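Local coordinates for sawadee homeodomain homolog 1 (Arabidopsis thaliana, PDB 4IUP), which binds histone H3 tails methylated at lysine through its SAWADEE domain and acts with RNA polymerase IV in RNA-directed DNA methylation, at residues S20-Y25 against V35-S40; L76-Q81 against Y89-V94; I97-H102 against C109-R114. The protein carries 2 engineered substitutions. All coordinates share one frame; numbering follows the deposited sequence.

Contact 1 of 3, residues S20-Y25 against V35-S40; sequences SSFLTY and VRVRFS. With CVM (cymal-4), chain E.
S20 and S21 both turn their backbone N-H groups to the carbonyl of R38, which makes this end of the strand pair a classic beta bulge. R38 O is thus gripped twice, by S20 N at 2.7 Å and by S21 N at a longer 3.3 Å. Within the bulge R38 N returns a nearly straight bond to S21 O (176° at the hydrogen). Past it, L23 N donates to R36 O and R36 N to T24 O. These bonds close an antiparallel hairpin, strands 16-27 and 33-39, consistent with the first Tudor-like unit of the SAWADEE domain, a member of the SH3 clan.

Apolar packing gathers round F22. Its CG lies anti to the carbonyl carbon (chi1 -61°), and the ring it begins lies beside V37, with F22 CD2 3.6 Å from V37 CG1 and the two side chains pointing the same way. V35 CG2 comes in at the ring edge. Over one face of the ring sits the cyclohexyl group of the detergent cymal-4, its C6 4.1 Å above the ring centre. V56, from strand 56-62, also touches F22.

Polar and apolar groups mix where S21, T24, R36 and R38 point. L23 CD1 rests over one face of the R38 guanidinium, 3.8 Å from R38 NH2, and that same NH2 forms a salt bridge with D47. T24 CG2 packs on R36 CB at 3.7 Å.

Contact 2 of 3, residues L76-Q81 against Y89-V94; sequences LMLCFQ and YCDGHV. Engineered in segment 76-81: M77 (natural residue Leu).
M77 and C79 pair with G92 and C90 through two reciprocal sets of backbone hydrogen bonds, the hydrogen-bonded pairs of an antiparallel hairpin made by strands 76-83 and 86-98. This hairpin is consistent with the second Tudor-like unit of the tandem SAWADEE domain. The segment axes run at 135°, well short of a flat antiparallel arrangement, so the pair is strongly twisted. M77 N meets G92 O at 2.9 Å and C79 N meets C90 O at 2.8 Å, each answered by a bond the other way. Between and on either side of these, at the non-hydrogen-bonded pairs, the CA-H groups of D91, L76 and Y89 point to M77 O, G92 O and C79 O.

On the face carrying L76, L78 and F80, L76 lays CD1 over the H93 imidazole, a CH-pi contact 4.2 Å from the ring centroid. The same methyl touches D91 CB. L78 crosses Y89 at about a right angle, its CD1 3.9 Å from Y89 CB and also near D91 OD1, an oxygen already held in a salt bridge with R57.

The other face holds M77, an engineered residue modelled as selenomethionine. Its CG packs 3.6 Å from V94 CG2, and the chain then bends at chi2 and chi3 to carry its end away, among V71, I129 and R131. C79 SG lies 4.1 Å from G92 N, on the side where G92 has no side chain, and Q81 NE2 approaches C90 SG.

F80 and Y89 finish the first face as an oblique aromatic pair with planes at 47°. Standing anti to the backbone N (chi1 -175°), F80 CG is brought near Y89 CE2, and F80 CD1 sits over the Y89 ring, offset toward its rim, 3.4 Å from Y89 CZ.

Contact 3 of 3, residues I97-H102 against C109-R114; sequences IKRGIH and CVFLVR. With ZN (zinc ion), chain D.
C109 meets K98, R99, G100 and H102 across this contact, and its sulfur does most of the work. SG binds the zinc ion at 2.3 Å and also takes a straight hydrogen bond from G100 N, 3.4 Å away with 170° at the hydrogen. R99 brings its guanidinium edge-on, with C109 SG in its plane and R99 NH1 3.8 Å from that sulfur. NH1 donates to the carbonyl of C68, so R99 links two zinc-binding residues through the second shell. The bond from H102 NE2 to zinc is long, 2.5 Å, and the metal lies in the ring plane but displaced toward CD2. C68 and C107 complete the site of three cysteines and one histidine.

V110 ties the segments together at the last bridge before the zinc-binding loop. Its N-H donates to K98 O and its carbonyl accepts from K98 N, closing the hairpin of strands 86-98 and 110-115.

I97 turns to the same side of the sheet as F111 and crosses it obliquely. I97 CG1 lies 3.7 Å from F111 CD1, while CG2 also sits over one face of the R99 guanidinium, which stands nearly perpendicular (87°) to the F111 ring. R99 CG is anti to the carbonyl carbon (chi1 -67°), and the bend at chi2 turns CD back to 3.7 Å from C109 SG.

A zinc-bound thiolate that receives an amide N-H and lies beside a guanidinium would be expected to have part of its negative charge offset, consistent with a stable structural zinc site.

In the fold
Contact 1 lies at the surface, probably in one Tudor-like unit, about 36 Å from contact 3 between centres, and the two sit on opposite sides of the chain's centre. Contact 2 is the most central, about 5 Å from that centre, with half its touching residues buried; contact 3 is partly buried, its centre about 18 Å out. Contacts 2 and 3 share strand 86-98 and meet directly: R114 N probably donates to H93 O, and V113 packs against C79. All three are antiparallel hairpin contacts on a continuous run of neighbouring strands, but their chemistry differs: detergent on an aromatic ring and a charged fringe in 20-25/35-40, mainly apolar and aromatic packing in 76-81/89-94, metal coordination in 97-102/109-114.

Contact 1 of 3, residues S20-Y25 against V35-S40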
loop_
_atom_site.group_PDB
_atom_site.type_symbol
_atom_site.label_atom_id
_atom_site.label_comp_id
_atom_site.label_asym_id
_atom_site.label_seq_id
_atom_site.Cartn_x
_atom_site.Cartn_y
_atom_site.Cartn_z
ATOM N N SER A 20 -9.705 -6.172 9.405
ATOM C CA SER A 20 -9.831 -6.680 10.770
ATOM C C SER A 20 -10.278 -8.151 10.761
ATOM O O SER A 20 -9.759 -8.982 11.519
ATOM C CB SER A 20 -10.814 -5.810 11.565
ATOM O OG SER A 20 -11.042 -6.355 12.850
ATOM N N SER A 21 -11.240 -8.465 9.900
ATOM C CA SER A 21 -11.700 -9.838 9.727
ATOM C C SER A 21 -12.474 -10.022 8.424
ATOM O O SER A 21 -12.862 -9.047 7.767
ATOM C CB SER A 21 -12.559 -10.278 10.920
ATOM O OG SER A 21 -13.749 -9.515 11.010
ATOM N N PHE A 22 -12.689 -11.288 8.076
ATOM C CA PHE A 22 -13.443 -11.689 6.897
ATOM C C PHE A 22 -14.751 -12.321 7.359
ATOM O O PHE A 22 -14.754 -13.191 8.236
ATOM C CB PHE A 22 -12.623 -12.687 6.075
ATOM C CG PHE A 22 -11.306 -12.137 5.580
ATOM C CD1 PHE A 22 -10.179 -12.136 6.402
ATOM C CD2 PHE A 22 -11.189 -11.635 4.283
ATOM C CE1 PHE A 22 -8.956 -11.634 5.944
ATOM C CE2 PHE A 22 -9.967 -11.134 3.815
ATOM C CZ PHE A 22 -8.852 -11.129 4.648
ATOM N N LEU A 23 -15.860 -11.885 6.767
ATOM C CA LEU A 23 -17.189 -12.253 7.261
ATOM C C LEU A 23 -17.874 -13.358 6.458
ATOM O O LEU A 23 -18.504 -14.261 7.027
ATOM C CB LEU A 23 -18.087 -11.010 7.309
ATOM C CG LEU A 23 -17.572 -9.820 8.131
ATOM C CD1 LEU A 23 -18.482 -8.627 7.930
ATOM C CD2 LEU A 23 -17.450 -10.149 9.613
ATOM N N THR A 24 -17.761 -13.274 5.135
ATOM C CA THR A 24 -18.428 -14.205 4.236
ATOM C C THR A 24 -17.841 -14.058 2.832
ATOM O O THR A 24 -16.907 -13.278 2.620
ATOM C CB THR A 24 -19.991 -14.040 4.263
ATOM O OG1 THR A 24 -20.618 -15.034 3.439
ATOM C CG2 THR A 24 -20.428 -12.648 3.825
ATOM N N TYR A 25 -18.355 -14.842 1.892
ATOM C CA TYR A 25 -17.926 -14.757 0.507
ATOM C C TYR A 25 -19.143 -14.858 -0.415
ATOM O O TYR A 25 -20.237 -15.232 0.015
ATOM C CB TYR A 25 -16.889 -15.850 0.187
ATOM C CG TYR A 25 -17.497 -17.215 -0.039
ATOM C CD1 TYR A 25 -17.749 -18.077 1.035
ATOM C CD2 TYR A 25 -17.843 -17.638 -1.323
ATOM C CE1 TYR A 25 -18.325 -19.329 0.827
ATOM C CE2 TYR A 25 -18.419 -18.886 -1.538
ATOM C CZ TYR A 25 -18.654 -19.723 -0.464
ATOM O OH TYR A 25 -19.223 -20.956 -0.688
ATOM N N VAL A 35 -14.906 -11.527 -1.245
ATOM C CA VAL A 35 -15.092 -11.724 0.191
ATOM C C VAL A 35 -15.625 -10.439 0.819
ATOM O O VAL A 35 -15.323 -9.342 0.348
ATOM C CB VAL A 35 -13.795 -12.171 0.925
ATOM C CG1 VAL A 35 -13.505 -13.634 0.657
ATOM C CG2 VAL A 35 -12.584 -11.294 0.539
ATOM N N ARG A 36 -16.427 -10.583 1.866
ATOM C CA ARG A 36 -16.909 -9.428 2.615
ATOM C C ARG A 36 -15.966 -9.169 3.778
ATOM O O ARG A 36 -15.762 -10.042 4.630
ATOM C CB ARG A 36 -18.341 -9.647 3.099
ATOM C CG ARG A 36 -18.958 -8.435 3.796
ATOM C CD ARG A 36 -20.432 -8.327 3.469
ATOM N NE ARG A 36 -21.100 -7.215 4.146
ATOM C CZ ARG A 36 -21.277 -5.999 3.629
ATOM N NH1 ARG A 36 -20.813 -5.695 2.420
ATOM N NH2 ARG A 36 -21.922 -5.076 4.332
ATOM N N VAL A 37 -15.373 -7.976 3.807
ATOM C CA VAL A 37 -14.371 -7.670 4.827
ATOM C C VAL A 37 -14.854 -6.629 5.819
ATOM O O VAL A 37 -15.629 -5.736 5.475
ATOM C CB VAL A 37 -13.008 -7.224 4.221
ATOM C CG1 VAL A 37 -12.352 -8.378 3.462
ATOM C CG2 VAL A 37 -13.171 -6.008 3.323
ATOM N N ARG A 38 -14.392 -6.764 7.055
ATOM C CA ARG A 38 -14.589 -5.741 8.066
ATOM C C ARG A 38 -13.251 -5.049 8.253
ATOM O O ARG A 38 -12.231 -5.711 8.444
ATOM C CB ARG A 38 -15.071 -6.363 9.378
ATOM C CG ARG A 38 -15.257 -5.352 10.511
ATOM C CD ARG A 38 -16.289 -5.837 11.510
ATOM N NE ARG A 38 -17.634 -5.799 10.943
ATOM C CZ ARG A 38 -18.646 -6.560 11.351
ATOM N NH1 ARG A 38 -18.477 -7.437 12.335
ATOM N NH2 ARG A 38 -19.829 -6.445 10.767
ATOM N N PHE A 39 -13.252 -3.724 8.171
ATOM C CA PHE A 39 -12.004 -2.962 8.216
ATOM C C PHE A 39 -11.560 -2.647 9.639
ATOM O O PHE A 39 -12.390 -2.553 10.548
ATOM C CB PHE A 39 -12.129 -1.681 7.389
ATOM C CG PHE A 39 -12.366 -1.931 5.929
ATOM C CD1 PHE A 39 -11.355 -2.458 5.127
ATOM C CD2 PHE A 39 -13.602 -1.654 5.357
ATOM C CE1 PHE A 39 -11.564 -2.694 3.776
ATOM C CE2 PHE A 39 -13.825 -1.885 4.002
ATOM C CZ PHE A 39 -12.799 -2.404 3.206
ATOM N N SER A 40 -10.246 -2.514 9.824
ATOM C CA SER A 40 -9.663 -2.152 11.115
ATOM C C SER A 40 -10.145 -0.780 11.573
ATOM O O SER A 40 -10.346 0.111 10.749
ATOM C CB SER A 40 -8.137 -2.151 11.030
ATOM O OG SER A 40 -7.645 -3.462 10.826
HETATM C C1 CVM E . -5.756 -14.668 -0.136
HETATM C C2 CVM E . -6.962 -13.984 0.500
HETATM C C3 CVM E . -7.188 -14.497 1.918
HETATM C C4 CVM E . -8.656 -14.885 2.121
HETATM C C6 CVM E . -9.010 -15.250 3.575
HETATM C C7 CVM E . -9.500 -16.707 3.639
HETATM C C8 CVM E . -9.545 -17.265 5.078
HETATM C C9 CVM E . -9.489 -16.165 6.152
HETATM C C10 CVM E . -8.255 -15.257 5.999
HETATM C C11 CVM E . -7.827 -15.051 4.538
HETATM O O12 CVM E . -4.627 -13.789 -0.022
HETATM C C13 CVM E . -4.109 -13.333 -1.301
HETATM O O14 CVM E . -4.738 -13.922 -2.485
HETATM C C15 CVM E . -4.263 -13.316 -3.727
HETATM C C16 CVM E . -2.728 -13.379 -3.876
HETATM C C17 CVM E . -1.941 -13.055 -2.590
HETATM C C18 CVM E . -2.602 -13.626 -1.324
HETATM C C19 CVM E . -4.910 -14.003 -4.944
HETATM O O20 CVM E . -5.240 -15.361 -4.633
HETATM O O21 CVM E . -0.608 -13.574 -2.700
HETATM O O22 CVM E . -1.991 -13.059 -0.160
HETATM O O23 CVM E . -2.330 -12.429 -4.873
#

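Contact 2 of 3, residues L76-Q81 against Y89-V94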
loop_
_atom_site.group_PDB
_atom_site.type_symbol
_atom_site.label_atom_id
_atom_site.label_comp_id
_atom_site.label_asym_id
_atom_site.label_seq_id
_atom_site.Cartn_x
_atom_site.Cartn_y
_atom_site.Cartn_z
ATOM N N LEU A 76 7.329 -1.857 -5.995
ATOM C CA LEU A 76 5.958 -1.504 -5.649
ATOM C C LEU A 76 5.896 -1.155 -4.161
ATOM O O LEU A 76 6.360 -1.928 -3.317
ATOM C CB LEU A 76 5.007 -2.667 -5.973
ATOM C CG LEU A 76 3.554 -2.571 -5.487
ATOM C CD1 LEU A 76 2.795 -1.493 -6.261
ATOM C CD2 LEU A 76 2.870 -3.928 -5.622
HETATM N N MSE A 77 5.332 0.013 -3.851
HETATM C CA MSE A 77 5.179 0.463 -2.465
HETATM C C MSE A 77 3.732 0.862 -2.223
HETATM O O MSE A 77 3.055 1.337 -3.140
HETATM C CB MSE A 77 6.060 1.690 -2.168
HETATM C CG MSE A 77 7.518 1.560 -2.558
HETATM SE SE MSE A 77 8.462 0.157 -1.593
HETATM C CE MSE A 77 8.670 1.043 0.145
ATOM N N LEU A 78 3.270 0.679 -0.990
ATOM C CA LEU A 78 2.037 1.313 -0.544
ATOM C C LEU A 78 2.395 2.701 -0.008
ATOM O O LEU A 78 3.183 2.820 0.937
ATOM C CB LEU A 78 1.329 0.478 0.534
ATOM C CG LEU A 78 -0.034 1.033 0.978
ATOM C CD1 LEU A 78 -1.070 0.936 -0.150
ATOM C CD2 LEU A 78 -0.544 0.329 2.242
ATOM N N CYS A 79 1.804 3.736 -0.607
ATOM C CA CYS A 79 2.208 5.119 -0.368
ATOM C C CYS A 79 1.100 5.950 0.247
ATOM O O CYS A 79 -0.060 5.874 -0.177
ATOM C CB CYS A 79 2.627 5.782 -1.682
ATOM S SG CYS A 79 3.869 4.894 -2.601
ATOM N N PHE A 80 1.465 6.752 1.242
ATOM C CA PHE A 80 0.522 7.673 1.865
ATOM C C PHE A 80 0.357 8.915 0.996
ATOM O O PHE A 80 1.253 9.765 0.927
ATOM C CB PHE A 80 0.975 8.040 3.280
ATOM C CG PHE A 80 -0.014 8.887 4.036
ATOM C CD1 PHE A 80 -1.288 8.408 4.319
ATOM C CD2 PHE A 80 0.334 10.162 4.472
ATOM C CE1 PHE A 80 -2.201 9.180 5.024
ATOM C CE2 PHE A 80 -0.584 10.951 5.181
ATOM C CZ PHE A 80 -1.842 10.457 5.460
ATOM N N GLN A 81 -0.797 9.002 0.337
ATOM C CA GLN A 81 -1.088 10.053 -0.633
ATOM C C GLN A 81 -2.068 11.046 -0.023
ATOM O O GLN A 81 -3.264 10.764 0.092
ATOM C CB GLN A 81 -1.668 9.437 -1.912
ATOM C CG GLN A 81 -1.882 10.415 -3.082
ATOM C CD GLN A 81 -2.722 9.805 -4.189
ATOM O OE1 GLN A 81 -2.195 9.288 -5.183
ATOM N NE2 GLN A 81 -4.029 9.843 -4.018
ATOM N N TYR A 89 -4.062 5.557 1.141
ATOM C CA TYR A 89 -2.885 4.715 0.959
ATOM C C TYR A 89 -3.050 4.016 -0.384
ATOM O O TYR A 89 -3.966 3.205 -0.554
ATOM C CB TYR A 89 -2.744 3.708 2.107
ATOM C CG TYR A 89 -2.346 4.328 3.435
ATOM C CD1 TYR A 89 -3.306 4.906 4.273
ATOM C CD2 TYR A 89 -1.016 4.333 3.855
ATOM C CE1 TYR A 89 -2.951 5.477 5.502
ATOM C CE2 TYR A 89 -0.645 4.900 5.084
ATOM C CZ TYR A 89 -1.617 5.465 5.898
ATOM O OH TYR A 89 -1.258 6.026 7.101
ATOM N N CYS A 90 -2.162 4.349 -1.325
ATOM C CA CYS A 90 -2.273 3.972 -2.735
ATOM C C CYS A 90 -0.990 3.329 -3.238
ATOM O O CYS A 90 0.104 3.667 -2.783
ATOM C CB CYS A 90 -2.516 5.227 -3.597
ATOM S SG CYS A 90 -3.934 6.195 -3.126
ATOM N N ASP A 91 -1.116 2.438 -4.215
ATOM C CA ASP A 91 0.058 1.809 -4.820
ATOM C C ASP A 91 0.819 2.772 -5.724
ATOM O O ASP A 91 0.224 3.526 -6.497
ATOM C CB ASP A 91 -0.339 0.556 -5.604
ATOM C CG ASP A 91 -0.592 -0.639 -4.700
ATOM O OD1 ASP A 91 -0.267 -0.563 -3.492
ATOM O OD2 ASP A 91 -1.108 -1.658 -5.197
ATOM N N GLY A 92 2.140 2.738 -5.613
ATOM C CA GLY A 92 3.010 3.503 -6.493
ATOM C C GLY A 92 4.273 2.712 -6.762
ATOM O O GLY A 92 4.537 1.707 -6.097
ATOM N N HIS A 93 5.051 3.154 -7.742
ATOM C CA HIS A 93 6.341 2.535 -8.010
ATOM C C HIS A 93 7.442 3.557 -7.832
ATOM O O HIS A 93 7.296 4.701 -8.248
ATOM C CB HIS A 93 6.377 1.929 -9.416
ATOM C CG HIS A 93 5.537 0.700 -9.552
ATOM N ND1 HIS A 93 4.208 0.745 -9.914
ATOM C CD2 HIS A 93 5.828 -0.606 -9.342
ATOM C CE1 HIS A 93 3.720 -0.484 -9.938
ATOM N NE2 HIS A 93 4.682 -1.322 -9.591
ATOM N N VAL A 94 8.541 3.146 -7.210
ATOM C CA VAL A 94 9.677 4.042 -7.006
ATOM C C VAL A 94 10.357 4.299 -8.349
ATOM O O VAL A 94 10.754 3.353 -9.035
ATOM C CB VAL A 94 10.697 3.455 -6.013
ATOM C CG1 VAL A 94 11.879 4.407 -5.838
ATOM C CG2 VAL A 94 10.031 3.164 -4.660
#

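Contact 3 of 3, residues I97-H102 against C109-R114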
loop_
_atom_site.group_PDB
_atom_site.type_symbol
_atom_site.label_atom_id
_atom_site.label_comp_id
_atom_site.label_asym_id
_atom_site.label_seq_id
_atom_site.Cartn_x
_atom_site.Cartn_y
_atom_site.Cartn_z
ATOM N N ILE A 97 15.566 7.599 -6.523
ATOM C CA ILE A 97 15.911 7.756 -5.108
ATOM C C ILE A 97 17.097 8.702 -4.956
ATOM O O ILE A 97 18.175 8.452 -5.506
ATOM C CB ILE A 97 16.238 6.402 -4.424
ATOM C CG1 ILE A 97 15.104 5.397 -4.634
ATOM C CG2 ILE A 97 16.513 6.597 -2.921
ATOM C CD1 ILE A 97 15.469 3.970 -4.274
ATOM N N LYS A 98 16.883 9.789 -4.219
ATOM C CA LYS A 98 17.965 10.669 -3.809
ATOM C C LYS A 98 18.404 10.247 -2.411
ATOM O O LYS A 98 17.676 10.459 -1.436
ATOM C CB LYS A 98 17.501 12.121 -3.818
ATOM C CG LYS A 98 18.618 13.144 -3.997
ATOM C CD LYS A 98 18.088 14.580 -3.947
ATOM C CE LYS A 98 16.853 14.801 -4.838
ATOM N NZ LYS A 98 17.139 14.699 -6.301
ATOM N N ARG A 99 19.584 9.634 -2.326
ATOM C CA ARG A 99 20.080 9.071 -1.073
ATOM C C ARG A 99 20.667 10.166 -0.197
ATOM O O ARG A 99 21.426 11.012 -0.677
ATOM C CB ARG A 99 21.132 7.981 -1.338
ATOM C CG ARG A 99 20.587 6.717 -2.004
ATOM C CD ARG A 99 19.684 5.921 -1.064
ATOM N NE ARG A 99 19.184 4.686 -1.673
ATOM C CZ ARG A 99 18.257 3.906 -1.123
ATOM N NH1 ARG A 99 17.714 4.231 0.047
ATOM N NH2 ARG A 99 17.867 2.800 -1.739
ATOM N N GLY A 100 20.305 10.155 1.081
ATOM C CA GLY A 100 20.798 11.158 2.022
ATOM C C GLY A 100 21.837 10.626 2.992
ATOM O O GLY A 100 22.097 9.423 3.042
ATOM N N ILE A 101 22.444 11.538 3.747
ATOM C CA ILE A 101 23.356 11.173 4.827
ATOM C C ILE A 101 22.546 11.075 6.116
ATOM O O ILE A 101 22.035 12.080 6.619
ATOM C CB ILE A 101 24.496 12.218 4.990
ATOM C CG1 ILE A 101 25.295 12.354 3.689
ATOM C CG2 ILE A 101 25.413 11.853 6.171
ATOM C CD1 ILE A 101 26.086 13.658 3.580
ATOM N N HIS A 102 22.413 9.863 6.644
ATOM C CA HIS A 102 21.635 9.664 7.864
ATOM C C HIS A 102 22.024 8.384 8.590
ATOM O O HIS A 102 22.711 7.521 8.029
ATOM C CB HIS A 102 20.129 9.670 7.554
ATOM C CG HIS A 102 19.601 8.355 7.071
ATOM N ND1 HIS A 102 19.383 7.289 7.915
ATOM C CD2 HIS A 102 19.226 7.939 5.837
ATOM C CE1 HIS A 102 18.908 6.268 7.224
ATOM N NE2 HIS A 102 18.801 6.636 5.959
ATOM N N CYS A 109 16.347 10.029 2.907
ATOM C CA CYS A 109 16.334 9.743 1.476
ATOM C C CYS A 109 15.002 10.208 0.881
ATOM O O CYS A 109 13.972 10.240 1.584
ATOM C CB CYS A 109 16.563 8.250 1.206
ATOM S SG CYS A 109 18.155 7.626 1.807
ATOM N N VAL A 110 15.031 10.603 -0.390
ATOM C CA VAL A 110 13.826 11.072 -1.082
ATOM C C VAL A 110 13.452 10.097 -2.203
ATOM O O VAL A 110 14.241 9.850 -3.115
ATOM C CB VAL A 110 13.997 12.509 -1.651
ATOM C CG1 VAL A 110 12.709 12.985 -2.326
ATOM C CG2 VAL A 110 14.404 13.488 -0.554
ATOM N N PHE A 111 12.241 9.559 -2.118
ATOM C CA PHE A 111 11.766 8.554 -3.058
ATOM C C PHE A 111 10.722 9.196 -3.954
ATOM O O PHE A 111 9.656 9.594 -3.481
ATOM C CB PHE A 111 11.166 7.356 -2.308
ATOM C CG PHE A 111 12.110 6.725 -1.307
ATOM C CD1 PHE A 111 12.915 5.645 -1.671
ATOM C CD2 PHE A 111 12.190 7.214 -0.002
ATOM C CE1 PHE A 111 13.797 5.063 -0.754
ATOM C CE2 PHE A 111 13.071 6.646 0.925
ATOM C CZ PHE A 111 13.872 5.561 0.549
ATOM N N LEU A 112 11.039 9.329 -5.238
ATOM C CA LEU A 112 10.049 9.801 -6.201
ATOM C C LEU A 112 9.189 8.604 -6.596
ATOM O O LEU A 112 9.701 7.604 -7.111
ATOM C CB LEU A 112 10.716 10.436 -7.427
ATOM C CG LEU A 112 9.782 10.920 -8.549
ATOM C CD1 LEU A 112 9.090 12.213 -8.160
ATOM C CD2 LEU A 112 10.550 11.087 -9.856
ATOM N N VAL A 113 7.890 8.692 -6.322
ATOM C CA VAL A 113 6.982 7.604 -6.666
ATOM C C VAL A 113 6.031 8.039 -7.765
ATOM O O VAL A 113 5.702 9.221 -7.878
ATOM C CB VAL A 113 6.205 7.029 -5.428
ATOM C CG1 VAL A 113 7.165 6.718 -4.278
ATOM C CG2 VAL A 113 5.089 7.965 -4.958
ATOM N N ARG A 114 5.631 7.082 -8.596
ATOM C CA ARG A 114 4.591 7.308 -9.581
ATOM C C ARG A 114 3.396 6.450 -9.207
ATOM O O ARG A 114 3.499 5.220 -9.139
ATOM C CB ARG A 114 5.079 6.945 -10.979
ATOM C CG ARG A 114 4.055 7.210 -12.074
ATOM C CD ARG A 114 4.649 6.923 -13.447
ATOM N NE ARG A 114 5.696 7.879 -13.807
ATOM C CZ ARG A 114 6.238 7.975 -15.020
ATOM N NH1 ARG A 114 5.833 7.180 -16.002
ATOM N NH2 ARG A 114 7.188 8.869 -15.251
HETATM ZN ZN ZN D . 17.615 6.472 3.762
#